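Local atomic coordinates of uncharacterized hypothetical protein (Bacteroides uniformis, PDB entry 4EIU), a protein that is of unknown function but belongs to the DUF3823 family, with an N-terminal domain of the transthyretin clan and probably a second beta domain after it. Residues V73-L82 with K108-N116; V25-G33 with T235-P243. All coordinates share one frame; numbering follows the deposited sequence.

Contact 1: V73-L82 with K108-N116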
loop_
_atom_site.group_PDB
_atom_site.type_symbol
_atom_site.label_atom_id
_atom_site.label_comp_id
_atom_site.label_asym_id
_atom_site.label_seq_id
_atom_site.Cartn_x
_atom_site.Cartn_y
_atom_site.Cartn_z
ATOM N N VAL A 73 -9.633 15.823 -2.800
ATOM C CA VAL A 73 -9.282 14.462 -3.097
ATOM C C VAL A 73 -8.162 14.097 -2.133
ATOM O O VAL A 73 -7.078 14.658 -2.188
ATOM C CB VAL A 73 -8.844 14.285 -4.577
ATOM C CG1 VAL A 73 -8.510 12.808 -4.870
ATOM C CG2 VAL A 73 -9.955 14.824 -5.535
ATOM N N ARG A 74 -8.453 13.186 -1.229
ATOM C CA ARG A 74 -7.535 12.737 -0.203
ATOM C C ARG A 74 -7.230 11.253 -0.381
ATOM O O ARG A 74 -8.161 10.473 -0.517
ATOM C CB ARG A 74 -8.212 12.933 1.166
ATOM C CG ARG A 74 -7.401 12.320 2.295
ATOM C CD ARG A 74 -8.032 12.513 3.669
ATOM N NE ARG A 74 -7.277 11.670 4.604
ATOM C CZ ARG A 74 -7.150 11.899 5.907
ATOM N NH1 ARG A 74 -7.714 12.974 6.491
ATOM N NH2 ARG A 74 -6.433 11.059 6.626
ATOM N N ILE A 75 -5.954 10.841 -0.319
ATOM C CA ILE A 75 -5.610 9.432 -0.342
ATOM C C ILE A 75 -4.837 9.060 0.947
ATOM O O ILE A 75 -4.184 9.913 1.541
ATOM C CB ILE A 75 -4.839 9.027 -1.611
ATOM C CG1 ILE A 75 -3.439 9.701 -1.681
ATOM C CG2 ILE A 75 -5.723 9.355 -2.870
ATOM C CD1 ILE A 75 -2.467 9.176 -2.762
ATOM N N ASP A 76 -5.023 7.836 1.404
ATOM C CA ASP A 76 -4.285 7.259 2.536
ATOM C C ASP A 76 -3.813 5.855 2.118
ATOM O O ASP A 76 -4.506 5.145 1.349
ATOM C CB ASP A 76 -5.236 7.124 3.717
ATOM C CG ASP A 76 -5.659 8.464 4.292
ATOM O OD1 ASP A 76 -5.004 8.975 5.219
ATOM O OD2 ASP A 76 -6.696 8.991 3.859
ATOM N N GLY A 77 -2.664 5.427 2.624
ATOM C CA GLY A 77 -2.099 4.199 2.149
ATOM C C GLY A 77 -0.839 3.857 2.893
ATOM O O GLY A 77 -0.632 4.412 3.975
ATOM N N PRO A 78 -0.005 2.966 2.311
ATOM C CA PRO A 78 1.308 2.566 2.874
ATOM C C PRO A 78 2.391 3.599 2.525
ATOM O O PRO A 78 3.367 3.302 1.867
ATOM C CB PRO A 78 1.548 1.205 2.214
ATOM C CG PRO A 78 0.967 1.390 0.836
ATOM C CD PRO A 78 -0.297 2.186 1.093
ATOM N N PHE A 79 2.146 4.806 3.005
ATOM C CA PHE A 79 2.961 5.976 2.747
ATOM C C PHE A 79 2.712 7.047 3.816
ATOM O O PHE A 79 1.677 7.077 4.487
ATOM C CB PHE A 79 2.782 6.510 1.311
ATOM C CG PHE A 79 1.343 6.740 0.894
ATOM C CD1 PHE A 79 0.654 7.853 1.316
ATOM C CD2 PHE A 79 0.708 5.833 0.026
ATOM C CE1 PHE A 79 -0.653 8.084 0.858
ATOM C CE2 PHE A 79 -0.607 6.037 -0.408
ATOM C CZ PHE A 79 -1.273 7.156 0.024
ATOM N N ILE A 80 3.679 7.955 3.942
ATOM C CA ILE A 80 3.616 9.007 4.934
ATOM C C ILE A 80 2.296 9.729 4.777
ATOM O O ILE A 80 1.933 10.115 3.654
ATOM C CB ILE A 80 4.779 10.018 4.792
ATOM C CG1 ILE A 80 6.093 9.338 5.216
ATOM C CG2 ILE A 80 4.539 11.244 5.694
ATOM C CD1 ILE A 80 7.313 10.258 5.184
ATOM N N PRO A 81 1.553 9.872 5.868
ATOM C CA PRO A 81 0.274 10.617 5.707
ATOM C C PRO A 81 0.435 11.996 5.094
ATOM O O PRO A 81 1.342 12.769 5.507
ATOM C CB PRO A 81 -0.236 10.739 7.131
ATOM C CG PRO A 81 0.383 9.571 7.845
ATOM C CD PRO A 81 1.736 9.381 7.236
ATOM N N LEU A 82 -0.432 12.297 4.122
ATOM C CA LEU A 82 -0.467 13.570 3.436
ATOM C C LEU A 82 -1.238 14.609 4.229
ATOM O O LEU A 82 -1.013 15.795 4.064
ATOM C CB LEU A 82 -1.155 13.378 2.044
ATOM C CG LEU A 82 -0.382 12.443 1.090
ATOM C CD1 LEU A 82 -1.205 12.307 -0.213
ATOM C CD2 LEU A 82 1.054 12.933 0.827
ATOM N N LYS A 108 -2.505 13.284 -10.203
ATOM C CA LYS A 108 -1.344 12.468 -9.870
ATOM C C LYS A 108 -0.913 12.801 -8.468
ATOM O O LYS A 108 -0.784 13.985 -8.156
ATOM C CB LYS A 108 -0.252 12.701 -10.892
ATOM C CG LYS A 108 1.077 12.018 -10.588
ATOM C CD LYS A 108 1.970 12.112 -11.804
ATOM C CE LYS A 108 3.398 12.411 -11.426
ATOM N NZ LYS A 108 4.176 12.574 -12.688
ATOM N N PHE A 109 -0.735 11.775 -7.618
ATOM C CA PHE A 109 -0.275 11.952 -6.255
ATOM C C PHE A 109 1.150 11.423 -6.140
ATOM O O PHE A 109 1.409 10.277 -6.442
ATOM C CB PHE A 109 -1.157 11.183 -5.261
ATOM C CG PHE A 109 -2.435 11.899 -4.900
ATOM C CD1 PHE A 109 -2.485 12.792 -3.824
ATOM C CD2 PHE A 109 -3.558 11.690 -5.629
ATOM C CE1 PHE A 109 -3.657 13.459 -3.504
ATOM C CE2 PHE A 109 -4.752 12.370 -5.332
ATOM C CZ PHE A 109 -4.802 13.228 -4.268
ATOM N N GLU A 110 2.048 12.245 -5.619
ATOM C CA GLU A 110 3.399 11.796 -5.336
ATOM C C GLU A 110 3.479 11.598 -3.852
ATOM O O GLU A 110 3.257 12.549 -3.108
ATOM C CB GLU A 110 4.414 12.847 -5.769
ATOM C CG GLU A 110 4.469 12.969 -7.262
ATOM C CD GLU A 110 5.540 13.950 -7.656
ATOM O OE1 GLU A 110 5.227 15.133 -7.681
ATOM O OE2 GLU A 110 6.682 13.545 -7.875
ATOM N N VAL A 111 3.845 10.390 -3.424
ATOM C CA VAL A 111 3.826 9.994 -2.015
ATOM C C VAL A 111 5.195 9.410 -1.663
ATOM O O VAL A 111 6.088 9.303 -2.509
ATOM C CB VAL A 111 2.677 9.012 -1.722
ATOM C CG1 VAL A 111 1.325 9.613 -2.156
ATOM C CG2 VAL A 111 2.916 7.688 -2.425
ATOM N N GLN A 112 5.357 9.097 -0.398
ATOM C CA GLN A 112 6.624 8.574 0.156
ATOM C C GLN A 112 6.264 7.228 0.813
ATOM O O GLN A 112 5.901 7.186 1.981
ATOM C CB GLN A 112 7.177 9.574 1.146
ATOM C CG GLN A 112 7.816 10.743 0.397
ATOM C CD GLN A 112 8.213 11.921 1.262
ATOM O OE1 GLN A 112 7.411 12.444 2.068
ATOM N NE2 GLN A 112 9.459 12.364 1.095
ATOM N N PRO A 113 6.364 6.127 0.035
ATOM C CA PRO A 113 5.976 4.836 0.576
ATOM C C PRO A 113 6.929 4.451 1.706
ATOM O O PRO A 113 8.071 4.798 1.664
ATOM C CB PRO A 113 6.164 3.871 -0.604
ATOM C CG PRO A 113 7.136 4.545 -1.508
ATOM C CD PRO A 113 6.989 6.024 -1.292
ATOM N N PHE A 114 6.436 3.695 2.679
ATOM C CA PHE A 114 7.265 3.327 3.799
ATOM C C PHE A 114 8.394 2.376 3.382
ATOM O O PHE A 114 9.516 2.494 3.862
ATOM C CB PHE A 114 6.432 2.620 4.864
ATOM C CG PHE A 114 5.289 3.420 5.401
ATOM C CD1 PHE A 114 5.434 4.760 5.682
ATOM C CD2 PHE A 114 4.079 2.821 5.670
ATOM C CE1 PHE A 114 4.382 5.492 6.209
ATOM C CE2 PHE A 114 3.022 3.551 6.192
ATOM C CZ PHE A 114 3.192 4.889 6.494
ATOM N N LEU A 115 8.067 1.432 2.508
ATOM C CA LEU A 115 8.956 0.325 2.077
ATOM C C LEU A 115 8.833 0.065 0.582
ATOM O O LEU A 115 7.774 0.275 -0.010
ATOM C CB LEU A 115 8.601 -0.967 2.833
ATOM C CG LEU A 115 8.668 -0.962 4.381
ATOM C CD1 LEU A 115 8.145 -2.279 4.995
ATOM C CD2 LEU A 115 10.106 -0.725 4.882
ATOM N N ASN A 116 9.935 -0.368 -0.011
ATOM C CA ASN A 116 9.953 -0.946 -1.322
ATOM C C ASN A 116 10.199 -2.428 -1.169
ATOM O O ASN A 116 11.079 -2.849 -0.400
ATOM C CB ASN A 116 11.053 -0.307 -2.157
ATOM C CG ASN A 116 10.780 1.144 -2.458
ATOM O OD1 ASN A 116 9.638 1.544 -2.654
ATOM N ND2 ASN A 116 11.829 1.932 -2.543
HETATM O O HOH W 1 3.426 10.324 1.450
#

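Contact 2: V25-G33 with T235-P243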
loop_
_atom_site.group_PDB
_atom_site.type_symbol
_atom_site.label_atom_id
_atom_site.label_comp_id
_atom_site.label_asym_id
_atom_site.label_seq_id
_atom_site.Cartn_x
_atom_site.Cartn_y
_atom_site.Cartn_z
ATOM N N VAL A 25 3.092 3.090 -6.784
ATOM C CA VAL A 25 2.957 2.502 -5.476
ATOM C C VAL A 25 1.895 1.389 -5.589
ATOM O O VAL A 25 0.669 1.641 -5.654
ATOM C CB VAL A 25 2.601 3.511 -4.395
ATOM C CG1 VAL A 25 2.531 2.824 -3.035
ATOM C CG2 VAL A 25 3.622 4.680 -4.359
ATOM N N LEU A 26 2.386 0.162 -5.606
ATOM C CA LEU A 26 1.526 -0.994 -5.856
ATOM C C LEU A 26 0.835 -1.351 -4.562
ATOM O O LEU A 26 1.371 -1.127 -3.455
ATOM C CB LEU A 26 2.340 -2.173 -6.405
ATOM C CG LEU A 26 3.177 -1.964 -7.667
ATOM C CD1 LEU A 26 3.988 -3.233 -8.018
ATOM C CD2 LEU A 26 2.359 -1.574 -8.885
ATOM N N THR A 27 -0.357 -1.915 -4.697
ATOM C CA THR A 27 -1.249 -2.118 -3.576
ATOM C C THR A 27 -2.226 -3.291 -3.864
ATOM O O THR A 27 -1.978 -4.109 -4.736
ATOM C CB THR A 27 -1.966 -0.808 -3.183
ATOM O OG1 THR A 27 -2.575 -0.931 -1.883
ATOM C CG2 THR A 27 -2.967 -0.326 -4.271
ATOM N N ASP A 28 -3.264 -3.385 -3.039
ATOM C CA ASP A 28 -4.256 -4.459 -3.085
ATOM C C ASP A 28 -5.593 -3.739 -3.061
ATOM O O ASP A 28 -5.764 -2.833 -2.243
ATOM C CB ASP A 28 -4.115 -5.322 -1.837
ATOM C CG ASP A 28 -4.974 -6.582 -1.880
ATOM O OD1 ASP A 28 -4.950 -7.305 -2.926
ATOM O OD2 ASP A 28 -5.639 -6.842 -0.846
ATOM N N GLN A 29 -6.523 -4.087 -3.957
ATOM C CA GLN A 29 -7.818 -3.401 -3.960
ATOM C C GLN A 29 -8.709 -4.020 -2.853
ATOM O O GLN A 29 -9.571 -4.822 -3.123
ATOM C CB GLN A 29 -8.500 -3.466 -5.336
ATOM C CG GLN A 29 -9.641 -2.436 -5.455
ATOM C CD GLN A 29 -10.133 -2.246 -6.884
ATOM O OE1 GLN A 29 -10.345 -3.202 -7.604
ATOM N NE2 GLN A 29 -10.362 -0.995 -7.284
ATOM N N GLY A 30 -8.396 -3.709 -1.612
ATOM C CA GLY A 30 -9.205 -4.048 -0.424
ATOM C C GLY A 30 -9.107 -2.862 0.511
ATOM O O GLY A 30 -8.343 -1.895 0.237
ATOM N N SER A 31 -9.800 -2.975 1.635
ATOM C CA SER A 31 -9.864 -1.906 2.647
ATOM C C SER A 31 -8.502 -1.523 3.180
ATOM O O SER A 31 -8.332 -0.422 3.681
ATOM C CB SER A 31 -10.752 -2.329 3.842
ATOM O OG SER A 31 -12.071 -2.649 3.430
ATOM N N GLU A 32 -7.535 -2.453 3.088
ATOM C CA GLU A 32 -6.158 -2.225 3.581
ATOM C C GLU A 32 -5.203 -1.667 2.494
ATOM O O GLU A 32 -3.975 -1.604 2.675
ATOM C CB GLU A 32 -5.575 -3.492 4.185
ATOM C CG GLU A 32 -6.503 -4.148 5.207
ATOM C CD GLU A 32 -7.597 -5.026 4.588
ATOM O OE1 GLU A 32 -7.614 -5.288 3.353
ATOM O OE2 GLU A 32 -8.477 -5.434 5.365
ATOM N N GLY A 33 -5.775 -1.237 1.388
ATOM C CA GLY A 33 -5.007 -0.767 0.253
ATOM C C GLY A 33 -4.856 0.754 0.269
ATOM O O GLY A 33 -4.644 1.355 1.317
ATOM N N THR A 235 -4.998 0.138 11.209
ATOM C CA THR A 235 -4.626 -0.544 9.984
ATOM C C THR A 235 -3.213 -0.261 9.577
ATOM O O THR A 235 -2.899 0.840 9.164
ATOM C CB THR A 235 -5.561 -0.169 8.810
ATOM O OG1 THR A 235 -6.905 -0.245 9.261
ATOM C CG2 THR A 235 -5.363 -1.114 7.629
ATOM N N ARG A 236 -2.354 -1.276 9.665
ATOM C CA ARG A 236 -0.978 -1.136 9.222
ATOM C C ARG A 236 -0.857 -1.742 7.831
ATOM O O ARG A 236 -0.962 -2.944 7.651
ATOM C CB ARG A 236 -0.018 -1.776 10.221
ATOM C CG ARG A 236 -0.195 -1.229 11.630
ATOM C CD ARG A 236 0.872 -1.727 12.602
ATOM N NE ARG A 236 0.807 -3.183 12.842
ATOM C CZ ARG A 236 1.627 -4.102 12.305
ATOM N NH1 ARG A 236 2.615 -3.808 11.454
ATOM N NH2 ARG A 236 1.440 -5.364 12.607
ATOM N N ARG A 237 -0.665 -0.875 6.844
ATOM C CA ARG A 237 -0.815 -1.246 5.439
ATOM C C ARG A 237 0.518 -1.713 4.847
ATOM O O ARG A 237 1.567 -1.124 5.113
ATOM C CB ARG A 237 -1.335 -0.082 4.637
ATOM C CG ARG A 237 -2.653 0.497 5.158
ATOM C CD ARG A 237 -3.241 1.636 4.283
ATOM N NE ARG A 237 -4.374 2.110 5.045
ATOM C CZ ARG A 237 -5.629 1.832 4.848
ATOM N NH1 ARG A 237 -6.044 1.208 3.729
ATOM N NH2 ARG A 237 -6.481 2.219 5.791
ATOM N N TRP A 238 0.455 -2.803 4.085
ATOM C CA TRP A 238 1.599 -3.306 3.310
ATOM C C TRP A 238 1.964 -2.516 2.101
ATOM O O TRP A 238 1.104 -2.062 1.301
ATOM C CB TRP A 238 1.361 -4.761 2.888
ATOM C CG TRP A 238 1.342 -5.759 4.010
ATOM C CD1 TRP A 238 2.408 -6.215 4.782
ATOM C CD2 TRP A 238 0.177 -6.462 4.537
ATOM N NE1 TRP A 238 1.992 -7.141 5.690
ATOM C CE2 TRP A 238 0.674 -7.343 5.590
ATOM C CE3 TRP A 238 -1.175 -6.513 4.189
ATOM C CZ2 TRP A 238 -0.165 -8.167 6.304
ATOM C CZ3 TRP A 238 -2.017 -7.347 4.930
ATOM C CH2 TRP A 238 -1.524 -8.140 5.961
ATOM N N ASN A 239 3.280 -2.429 1.901
ATOM C CA ASN A 239 3.851 -2.225 0.567
ATOM C C ASN A 239 4.067 -3.563 -0.136
ATOM O O ASN A 239 4.292 -4.581 0.513
ATOM C CB ASN A 239 5.150 -1.432 0.619
ATOM C CG ASN A 239 4.917 -0.004 1.100
ATOM O OD1 ASN A 239 5.275 0.322 2.224
ATOM N ND2 ASN A 239 4.301 0.823 0.269
ATOM N N TYR A 240 3.957 -3.537 -1.465
ATOM C CA TYR A 240 3.852 -4.740 -2.258
ATOM C C TYR A 240 4.832 -4.768 -3.409
ATOM O O TYR A 240 5.128 -3.732 -4.003
ATOM C CB TYR A 240 2.447 -4.829 -2.890
ATOM C CG TYR A 240 1.322 -5.366 -2.015
ATOM C CD1 TYR A 240 1.016 -6.717 -2.014
ATOM C CD2 TYR A 240 0.505 -4.512 -1.274
ATOM C CE1 TYR A 240 -0.028 -7.220 -1.256
ATOM C CE2 TYR A 240 -0.522 -5.014 -0.503
ATOM C CZ TYR A 240 -0.813 -6.380 -0.548
ATOM O OH TYR A 240 -1.873 -6.879 0.199
ATOM N N SER A 241 5.263 -5.987 -3.752
ATOM C CA SER A 241 5.978 -6.257 -4.981
ATOM C C SER A 241 5.027 -6.404 -6.158
ATOM O O SER A 241 3.802 -6.356 -6.007
ATOM C CB SER A 241 6.794 -7.531 -4.837
ATOM O OG SER A 241 5.966 -8.684 -4.941
ATOM N N GLU A 242 5.609 -6.585 -7.331
ATOM C CA GLU A 242 4.851 -7.036 -8.486
ATOM C C GLU A 242 4.509 -8.508 -8.277
ATOM O O GLU A 242 5.282 -9.224 -7.619
ATOM C CB GLU A 242 5.658 -6.882 -9.767
ATOM C CG GLU A 242 5.796 -5.447 -10.254
ATOM C CD GLU A 242 6.814 -5.350 -11.375
ATOM O OE1 GLU A 242 6.601 -5.987 -12.428
ATOM O OE2 GLU A 242 7.853 -4.678 -11.193
ATOM N N PRO A 243 3.347 -8.952 -8.795
ATOM C CA PRO A 243 3.062 -10.396 -8.793
ATOM C C PRO A 243 3.945 -11.154 -9.772
ATOM O O PRO A 243 4.510 -10.564 -10.688
ATOM C CB PRO A 243 1.588 -10.480 -9.213
ATOM C CG PRO A 243 1.301 -9.225 -9.934
ATOM C CD PRO A 243 2.236 -8.172 -9.380
HETATM O O HOH W 2 3.668 -0.667 -2.322
HETATM O O HOH W 3 5.153 -0.601 -4.872
HETATM O O HOH W 4 -1.535 -1.286 0.619
HETATM O O HOH W 5 -9.281 1.801 5.063
HETATM O O HOH W 6 -2.303 -3.510 3.464
#

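Contact 1: V73-L82 with K108-N116
Two backbone hydrogen bonds stitch the loop after strand 69-76 to the turn after strand 104-111: Ile80 N gives to Gln112 O (3.1 Å, 161° at the hydrogen) and Phe114 N to Pro78 O (3.2 Å), the latter from well above the carbonyl plane. They flank a single beta bridge pairing Phe79 with Pro113, their CA atoms just 3.9 Å apart. A water adds a further link beside the bridge, donating to Ile80 O and accepting from Gln112 N. Three aromatic rings carry the packing. Phe79, with CG set between its backbone N and carbonyl carbon (chi1 52°), turns one face to Val111, whose CG1 sits 4.0 Å from the centroid, nearly on the normal; Gly77 N lies over the opposite face. The Phe109 ring takes Ile75 CG1 over one face, while Ile75 CD1 presses on its CG (3.5 Å) and Val73 O meets its edge at CZ. Phe114 lays its ring flat against the main chain instead, Pro78 C and Phe79 N over one face. Leu82 CD1 closes the group between Phe109 and Val111. Beyond the contact, Val16 of strand 10-18 touches both Ile75 and Val111. The side chains of strands 69-76 and 104-111, whose axes pass 9.7 Å apart at -38°, thus pack across the space between two sheets, consistent with the core of a beta sandwich as in the transthyretin clan.

Contact 2: V25-G33 with T235-P243
Arg237 NH1 donates to two carbonyls of the loop 25-33, Ser31 O and Gly33 O, each at 2.8 Å. Both bonds are bent, 143° and 146° at the hydrogen, and both acceptors lie somewhat out of the guanidinium plane. The chain of Arg237, extended from CG to NE, runs beside Glu32 O and carries the group to the type I turn Gly30-Gly33. NE donates to Thr229 O, while a water in the guanidinium plane joins NH2 to Ser31 O; the head is therefore held on several sides. Four further waters bridge the segments. One accepts from Trp238 N and donates to Glu32 O; another accepts from Thr27 OG1 and donates to Trp238 O and, at 3.2 Å, to Glu32 O. Leu26 O receives a short bond, 2.6 Å, from a water that also accepts from Tyr240 N and Asn239 ND2, and Leu26 N reaches Tyr240 O through the last. Packing follows outward. The Tyr240 ring lies along Thr27 and Asp28: CD2 is 3.8 Å from Thr27 CA, and the hydroxyl, whose strongest polar partner is Tyr177, abuts Asp28 CB at 3.4 Å, the carboxylate turned 35° from the ring plane. Asp28 OD2 itself is bonded to the backbone N of Arg178. Leu26 CD1 crosses the Glu242 chain at CG (3.6 Å), and Thr235 CG2 meets Glu32 CG while also lying over a face of the Arg237 guanidinium. With no direct backbone-to-backbone hydrogen bond between the segments, their polar link rests on one arginine and bridging waters, through which the carbonyls of Leu26, Ser31, Glu32 and Gly33 find donors in a largely buried seam.

Contact 1 is nested within the chain loop that contact 2 closes: 25-33 comes first, then 73-82 and 108-116, and last 235-243. Their centres are 11 Å apart, and they touch through Asn239, whose OD1 probably accepts from Leu115 N (3.0 Å) and whose ND2 probably donates to Pro78 O (3.1 Å). Contact 1 joins strands 69-76 and 104-111 of two different sheets, with the loops that follow them, and ends where the chain enters strand 115-126; contact 2 sets a loop of that N-terminal part against the segment leading into edge strand 239-247 of the C-terminal sheet. Both lie near the centre of the chain, where its N-terminal and C-terminal parts meet.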